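Long-range contacts in AvrRxo1-ORF1 (Xanthomonas oryzae pv. oryzicola, PDB 4Z8T), which is a type III effector with a polynucleotide kinase domain, probably a phosphotransferase related to the zeta toxins, and binds the partner protein AvrRxo1-ORF2: residues L52-S57 with K94-K99; T66-R71 with I86-A91. All blocks are in the same frame, centred on the assembly; numbering follows the deposited sequence.

Contact 1: L52-S57 with K94-K99; sequences LTLAES and KKTAGK
Lys95 reaches obliquely across the flank of helix 34-60 and ends on a serine. Its CG lies anti to the carbonyl carbon (chi1 -64°), and the chain beyond is extended. CB meets the methyl of Thr53, with Lys95 CB 4.2 Å from Thr53 CG2. Lys95 CD lies 3.8 Å from Ser57 CB. CE passes beside the Ser57 hydroxyl. Lys95 NZ then donates a short hydrogen bond to Ser57 OG at 2.7 Å. That OG is anti to its own backbone N (chi1 179°), which turns it toward the lysine.

Thr96 makes the apolar half of the contact. The Thr96 and Thr53 side chains pass each other in opposite directions, methyl to methyl, with Thr53 CG2 3.6 Å from Thr96 CG2. The same Thr96 methyl touches Leu54 CD2, and the Leu54 side chain crosses Thr96 at about a right angle. Thr96 OG1 sits in the crowded position between backbone N and carbonyl carbon (chi1 62°). From there Thr96 OG1 donates to Lys99 O at 2.7 Å, in the carbonyl plane and on a lone pair. This bond spans the type I' turn from Thr96 to Lys99. Lys99 N and Lys99 NZ both bond to Thr96 O, the NZ from above the carbonyl plane. Leu54 CD1 rests 3.6 Å from Lys99 O.

The turn overlaps the Schellman motif that ends helix 87-95: Ala97, at positive phi, is its C-prime residue. Leu54 also packs on Ala92 and Leu93. The contact thus sets the C-terminal end of helix 87-95 against helix 34-60, which precedes strand 66-71.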
ATOM      1  N   LEU A  52      25.555 -31.038 -19.195  1.00 20.03           N
ATOM      2  CA  LEU A  52      26.830 -30.962 -19.897  1.00 21.06           C
ATOM      3  C   LEU A  52      26.635 -30.302 -21.249  1.00 21.86           C
ATOM      4  O   LEU A  52      27.485 -29.537 -21.700  1.00 20.07           O
ATOM      5  CB  LEU A  52      27.449 -32.356 -20.048  1.00 21.39           C
ATOM      6  CG  LEU A  52      28.882 -32.424 -20.579  1.00 29.25           C
ATOM      7  CD1 LEU A  52      29.833 -31.602 -19.725  1.00 25.25           C
ATOM      8  CD2 LEU A  52      29.337 -33.881 -20.637  1.00 31.53           C
ATOM      9  N   THR A  53      25.514 -30.595 -21.901  1.00 21.05           N
ATOM     10  CA  THR A  53      25.195 -29.935 -23.165  1.00 21.55           C
ATOM     11  C   THR A  53      25.127 -28.420 -22.958  1.00 20.83           C
ATOM     12  O   THR A  53      25.728 -27.656 -23.719  1.00 21.95           O
ATOM     13  CB  THR A  53      23.873 -30.456 -23.748  1.00 25.35           C
ATOM     14  OG1 THR A  53      24.032 -31.835 -24.097  1.00 25.91           O
ATOM     15  CG2 THR A  53      23.495 -29.681 -24.992  1.00 25.22           C
ATOM     16  N   LEU A  54      24.422 -27.998 -21.914  1.00 19.51           N
ATOM     17  CA  LEU A  54      24.332 -26.574 -21.582  1.00 18.16           C
ATOM     18  C   LEU A  54      25.724 -25.999 -21.391  1.00 19.04           C
ATOM     19  O   LEU A  54      26.074 -24.973 -21.982  1.00 18.92           O
ATOM     20  CB  LEU A  54      23.535 -26.364 -20.291  1.00 20.57           C
ATOM     21  CG  LEU A  54      22.013 -26.494 -20.293  1.00 22.85           C
ATOM     22  CD1 LEU A  54      21.480 -26.072 -18.923  1.00 21.77           C
ATOM     23  CD2 LEU A  54      21.380 -25.660 -21.403  1.00 21.70           C
ATOM     24  N   ALA A  55      26.522 -26.677 -20.574  1.00 18.32           N
ATOM     25  CA  ALA A  55      27.856 -26.180 -20.248  1.00 17.90           C
ATOM     26  C   ALA A  55      28.750 -26.058 -21.475  1.00 18.41           C
ATOM     27  O   ALA A  55      29.496 -25.084 -21.611  1.00 20.47           O
ATOM     28  CB  ALA A  55      28.508 -27.058 -19.194  1.00 18.02           C
ATOM     29  N   GLU A  56      28.681 -27.035 -22.372  1.00 20.44           N
ATOM     30  CA  GLU A  56      29.519 -26.980 -23.565  1.00 19.76           C
ATOM     31  C   GLU A  56      29.050 -25.878 -24.501  1.00 19.77           C
ATOM     32  O   GLU A  56      29.874 -25.213 -25.135  1.00 21.18           O
ATOM     33  CB  GLU A  56      29.533 -28.325 -24.298  1.00 21.26           C
ATOM     34  CG  GLU A  56      30.197 -29.472 -23.544  1.00 25.26           C
ATOM     35  CD  GLU A  56      31.713 -29.367 -23.462  1.00 26.20           C
ATOM     36  OE1 GLU A  56      32.305 -28.427 -24.033  1.00 31.03           O
ATOM     37  OE2 GLU A  56      32.327 -30.249 -22.818  1.00 29.04           O
ATOM     38  N   SER A  57      27.733 -25.671 -24.593  1.00 20.23           N
ATOM     39  CA  SER A  57      27.207 -24.554 -25.386  1.00 19.87           C
ATOM     40  C   SER A  57      27.690 -23.216 -24.866  1.00 18.69           C
ATOM     41  O   SER A  57      28.186 -22.391 -25.637  1.00 19.66           O
ATOM     42  CB  SER A  57      25.672 -24.567 -25.430  1.00 18.11           C
ATOM     43  OG  SER A  57      25.164 -23.469 -26.185  1.00 20.50           O
ATOM     44  N   LYS A  94      18.059 -23.725 -25.695  1.00 20.98           N
ATOM     45  CA  LYS A  94      17.433 -24.173 -26.935  1.00 24.33           C
ATOM     46  C   LYS A  94      17.917 -25.580 -27.279  1.00 27.54           C
ATOM     47  O   LYS A  94      17.137 -26.424 -27.730  1.00 31.49           O
ATOM     48  CB  LYS A  94      17.745 -23.199 -28.066  1.00 26.56           C
ATOM     49  CG  LYS A  94      16.850 -23.341 -29.280  1.00 35.71           C
ATOM     50  CD  LYS A  94      17.281 -22.370 -30.363  1.00 36.94           C
ATOM     51  CE  LYS A  94      16.353 -22.441 -31.564  1.00 42.92           C
ATOM     52  NZ  LYS A  94      16.802 -21.517 -32.637  1.00 44.87           N
ATOM     53  N   LYS A  95      19.194 -25.845 -27.021  1.00 23.48           N
ATOM     54  CA  LYS A  95      19.807 -27.126 -27.381  1.00 25.17           C
ATOM     55  C   LYS A  95      19.330 -28.289 -26.513  1.00 27.97           C
ATOM     56  O   LYS A  95      19.455 -29.449 -26.899  1.00 30.85           O
ATOM     57  CB  LYS A  95      21.335 -27.011 -27.336  1.00 24.36           C
ATOM     58  CG  LYS A  95      21.890 -26.036 -28.359  1.00 27.67           C
ATOM     59  CD  LYS A  95      23.403 -25.865 -28.211  1.00 28.78           C
ATOM     60  CE  LYS A  95      23.925 -24.781 -29.152  1.00 29.94           C
ATOM     61  NZ  LYS A  95      25.266 -24.228 -28.762  1.00 33.32           N
ATOM     62  N   THR A  96      18.769 -27.976 -25.346  1.00 24.09           N
ATOM     63  CA  THR A  96      18.329 -29.001 -24.406  1.00 25.40           C
ATOM     64  C   THR A  96      16.821 -28.974 -24.203  1.00 26.56           C
ATOM     65  O   THR A  96      16.300 -29.661 -23.319  1.00 29.32           O
ATOM     66  CB  THR A  96      18.979 -28.821 -23.019  1.00 23.87           C
ATOM     67  OG1 THR A  96      18.575 -27.562 -22.471  1.00 22.78           O
ATOM     68  CG2 THR A  96      20.498 -28.874 -23.118  1.00 26.48           C
ATOM     69  N   ALA A  97      16.132 -28.157 -25.003  1.00 28.27           N
ATOM     70  CA  ALA A  97      14.702 -27.898 -24.821  1.00 27.91           C
ATOM     71  C   ALA A  97      14.391 -27.512 -23.382  1.00 29.84           C
ATOM     72  O   ALA A  97      13.375 -27.922 -22.817  1.00 29.67           O
ATOM     73  CB  ALA A  97      13.864 -29.108 -25.244  1.00 31.43           C
ATOM     74  N   GLY A  98      15.281 -26.724 -22.789  1.00 23.06           N
ATOM     75  CA  GLY A  98      15.062 -26.220 -21.447  1.00 23.84           C
ATOM     76  C   GLY A  98      15.550 -27.081 -20.300  1.00 24.56           C
ATOM     77  O   GLY A  98      15.465 -26.669 -19.138  1.00 24.23           O
ATOM     78  N   LYS A  99      16.079 -28.260 -20.600  1.00 23.80           N
ATOM     79  CA  LYS A  99      16.518 -29.170 -19.549  1.00 24.07           C
ATOM     80  C   LYS A  99      17.949 -28.881 -19.093  1.00 21.96           C
ATOM     81  O   LYS A  99      18.714 -28.226 -19.806  1.00 22.39           O
ATOM     82  CB  LYS A  99      16.397 -30.620 -20.029  1.00 25.57           C
ATOM     83  CG  LYS A  99      14.964 -31.018 -20.380  1.00 28.92           C
ATOM     84  CD  LYS A  99      14.873 -32.490 -20.748  1.00 34.80           C
ATOM     85  CE  LYS A  99      15.620 -32.787 -22.032  1.00 34.13           C
ATOM     86  NZ  LYS A  99      14.998 -32.124 -23.210  1.00 38.65           N
TER

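Contact 2: T66-R71 with I86-A91; sequences TLFALR and IPVLAA
Ile86 comes first, at the N-cap position of helix 87-95, and it reaches the strand with two branches. CG2 is anti to the backbone N and lies by the Phe68 ring, with Ile86 CG2 3.8 Å from Phe68 CE2. The two side chains slide past each other in opposite directions. CD1 goes on to Leu70, with Ile86 CD1 3.7 Å from Leu70 CD2. Ile86 O accepts from Ala90 N and starts the helix bonding.

Val88 follows with CG1 in the crowded position between backbone N and carbonyl carbon (chi1 79°). This methyl meets the tip of the ring, with Val88 CG1 4.0 Å from Phe68 CZ. Leu89 comes in at the base of the ring, where Leu89 CD2 is 4.2 Å from Phe68 CB. Three aliphatic residues thus approach the ring obliquely. One face of the Phe68 ring carries Thr66 CG2, 3.6 Å above the plane and offset toward the rim. Leu58 of helix 34-60 touches both Phe68 and Val88.

Strand 66-71 lies between strands 154-157 and 179-185 of the sheet. It leads into a sequence that fits a P-loop (Walker A), as expected in a P-loop kinase fold, and Leu70 touches that loop. No hydrogen bond joins the two segments. Between them the contact is apolar, so it rests on how ring and methyl groups fit rather than on directed bonds.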
ATOM      1  N   THR A  66      30.360 -19.941 -14.880  1.00 17.10           N
ATOM      2  CA  THR A  66      29.332 -19.058 -14.347  1.00 16.10           C
ATOM      3  C   THR A  66      28.250 -19.900 -13.693  1.00 17.36           C
ATOM      4  O   THR A  66      27.931 -21.000 -14.160  1.00 16.87           O
ATOM      5  CB  THR A  66      28.703 -18.217 -15.497  1.00 17.31           C
ATOM      6  OG1 THR A  66      29.692 -17.318 -16.029  1.00 18.29           O
ATOM      7  CG2 THR A  66      27.526 -17.375 -15.009  1.00 17.58           C
ATOM      8  N   LEU A  67      27.721 -19.392 -12.586  1.00 15.73           N
ATOM      9  CA  LEU A  67      26.491 -19.911 -11.992  1.00 15.75           C
ATOM     10  C   LEU A  67      25.401 -18.925 -12.379  1.00 16.44           C
ATOM     11  O   LEU A  67      25.380 -17.793 -11.897  1.00 16.90           O
ATOM     12  CB  LEU A  67      26.632 -19.992 -10.462  1.00 18.21           C
ATOM     13  CG  LEU A  67      25.565 -20.691  -9.605  1.00 21.53           C
ATOM     14  CD1 LEU A  67      26.127 -20.988  -8.206  1.00 23.41           C
ATOM     15  CD2 LEU A  67      24.324 -19.854  -9.478  1.00 22.12           C
ATOM     16  N   PHE A  68      24.505 -19.332 -13.276  1.00 14.86           N
ATOM     17  CA  PHE A  68      23.371 -18.485 -13.631  1.00 16.37           C
ATOM     18  C   PHE A  68      22.267 -18.757 -12.625  1.00 15.75           C
ATOM     19  O   PHE A  68      21.784 -19.891 -12.515  1.00 16.41           O
ATOM     20  CB  PHE A  68      22.847 -18.834 -15.031  1.00 15.92           C
ATOM     21  CG  PHE A  68      23.763 -18.420 -16.139  1.00 15.92           C
ATOM     22  CD1 PHE A  68      24.750 -19.285 -16.597  1.00 16.47           C
ATOM     23  CD2 PHE A  68      23.652 -17.166 -16.715  1.00 17.38           C
ATOM     24  CE1 PHE A  68      25.602 -18.909 -17.629  1.00 16.04           C
ATOM     25  CE2 PHE A  68      24.502 -16.780 -17.738  1.00 20.26           C
ATOM     26  CZ  PHE A  68      25.482 -17.654 -18.195  1.00 17.66           C
ATOM     27  N   ALA A  69      21.885 -17.731 -11.872  1.00 15.73           N
ATOM     28  CA  ALA A  69      20.894 -17.868 -10.812  1.00 15.73           C
ATOM     29  C   ALA A  69      19.648 -17.099 -11.244  1.00 18.07           C
ATOM     30  O   ALA A  69      19.718 -15.911 -11.550  1.00 18.79           O
ATOM     31  CB  ALA A  69      21.449 -17.309  -9.489  1.00 17.62           C
ATOM     32  N   LEU A  70      18.516 -17.787 -11.306  1.00 14.66           N
ATOM     33  CA  LEU A  70      17.252 -17.135 -11.623  1.00 14.95           C
ATOM     34  C   LEU A  70      16.416 -17.076 -10.353  1.00 15.99           C
ATOM     35  O   LEU A  70      15.764 -18.053  -9.973  1.00 16.46           O
ATOM     36  CB  LEU A  70      16.506 -17.919 -12.708  1.00 18.36           C
ATOM     37  CG  LEU A  70      17.395 -18.286 -13.898  1.00 23.30           C
ATOM     38  CD1 LEU A  70      16.660 -19.175 -14.912  1.00 26.91           C
ATOM     39  CD2 LEU A  70      17.888 -17.019 -14.550  1.00 21.95           C
ATOM     40  N   ARG A  71      16.470 -15.931  -9.677  1.00 13.89           N
ATOM     41  CA  ARG A  71      15.754 -15.716  -8.428  1.00 14.29           C
ATOM     42  C   ARG A  71      14.354 -15.202  -8.705  1.00 15.90           C
ATOM     43  O   ARG A  71      14.155 -14.371  -9.583  1.00 15.73           O
ATOM     44  CB  ARG A  71      16.502 -14.655  -7.615  1.00 14.36           C
ATOM     45  CG  ARG A  71      15.918 -14.371  -6.241  1.00 14.89           C
ATOM     46  CD  ARG A  71      16.838 -13.477  -5.402  1.00 16.33           C
ATOM     47  NE  ARG A  71      16.357 -13.418  -4.028  1.00 15.51           N
ATOM     48  CZ  ARG A  71      15.529 -12.492  -3.546  1.00 15.62           C
ATOM     49  NH1 ARG A  71      15.067 -11.523  -4.325  1.00 16.93           N
ATOM     50  NH2 ARG A  71      15.136 -12.561  -2.280  1.00 16.12           N
ATOM     51  N   ILE A  86      18.852 -13.140 -21.243  1.00 18.10           N
ATOM     52  CA  ILE A  86      20.135 -13.808 -21.048  1.00 17.69           C
ATOM     53  C   ILE A  86      20.458 -14.560 -22.336  1.00 16.11           C
ATOM     54  O   ILE A  86      20.404 -15.792 -22.362  1.00 16.31           O
ATOM     55  CB  ILE A  86      20.139 -14.788 -19.827  1.00 19.09           C
ATOM     56  CG1 ILE A  86      19.381 -14.191 -18.630  1.00 18.65           C
ATOM     57  CG2 ILE A  86      21.569 -15.164 -19.434  1.00 18.41           C
ATOM     58  CD1 ILE A  86      19.088 -15.202 -17.536  1.00 20.04           C
ATOM     59  N   PRO A  87      20.794 -13.817 -23.407  1.00 16.85           N
ATOM     60  CA  PRO A  87      20.956 -14.438 -24.734  1.00 15.02           C
ATOM     61  C   PRO A  87      21.883 -15.656 -24.793  1.00 17.28           C
ATOM     62  O   PRO A  87      21.579 -16.596 -25.537  1.00 17.60           O
ATOM     63  CB  PRO A  87      21.543 -13.307 -25.594  1.00 17.66           C
ATOM     64  CG  PRO A  87      21.121 -12.052 -24.921  1.00 20.05           C
ATOM     65  CD  PRO A  87      21.068 -12.366 -23.437  1.00 17.76           C
ATOM     66  N   VAL A  88      23.005 -15.649 -24.072  1.00 15.17           N
ATOM     67  CA  VAL A  88      23.908 -16.799 -24.138  1.00 15.95           C
ATOM     68  C   VAL A  88      23.251 -18.049 -23.553  1.00 16.58           C
ATOM     69  O   VAL A  88      23.438 -19.154 -24.057  1.00 16.48           O
ATOM     70  CB  VAL A  88      25.307 -16.490 -23.527  1.00 17.64           C
ATOM     71  CG1 VAL A  88      25.301 -16.548 -21.987  1.00 17.16           C
ATOM     72  CG2 VAL A  88      26.368 -17.417 -24.095  1.00 17.48           C
ATOM     73  N   LEU A  89      22.442 -17.863 -22.514  1.00 15.82           N
ATOM     74  CA  LEU A  89      21.801 -18.987 -21.858  1.00 15.37           C
ATOM     75  C   LEU A  89      20.614 -19.441 -22.701  1.00 17.42           C
ATOM     76  O   LEU A  89      20.345 -20.643 -22.804  1.00 18.75           O
ATOM     77  CB  LEU A  89      21.378 -18.614 -20.444  1.00 18.59           C
ATOM     78  CG  LEU A  89      20.598 -19.692 -19.704  1.00 19.15           C
ATOM     79  CD1 LEU A  89      21.435 -20.960 -19.587  1.00 20.28           C
ATOM     80  CD2 LEU A  89      20.203 -19.159 -18.326  1.00 20.38           C
ATOM     81  N   ALA A  90      19.929 -18.479 -23.320  1.00 16.54           N
ATOM     82  CA  ALA A  90      18.829 -18.814 -24.224  1.00 17.68           C
ATOM     83  C   ALA A  90      19.307 -19.737 -25.330  1.00 20.03           C
ATOM     84  O   ALA A  90      18.615 -20.700 -25.682  1.00 20.89           O
ATOM     85  CB  ALA A  90      18.210 -17.568 -24.815  1.00 18.90           C
ATOM     86  N   ALA A  91      20.487 -19.448 -25.878  1.00 19.65           N
ATOM     87  CA  ALA A  91      21.056 -20.272 -26.936  1.00 17.86           C
ATOM     88  C   ALA A  91      21.331 -21.686 -26.438  1.00 21.49           C
ATOM     89  O   ALA A  91      21.141 -22.670 -27.163  1.00 22.40           O
ATOM     90  CB  ALA A  91      22.349 -19.626 -27.455  1.00 19.62           C
TER

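Both contacts use helix 87-95, but at different ends. Contact 2 takes its start and lays it on the sheet. Contact 1 takes its last residue, Lys95, and the turn that follows, and joins them to helix 34-60. That helix comes just before strand 66-71 in the chain, so one helix is tied to two successive elements. The centres are 11 Å apart, and the contacts touch where Ser57 OG lies 4.2 Å from Ala91 O. Contact 2 is buried and wholly apolar. Contact 1 is partly buried and mixed: Leu54 and Thr96 are buried, Thr53 is only partly so, and an exposed lysine adds a hydrogen bond to the buried Ser57.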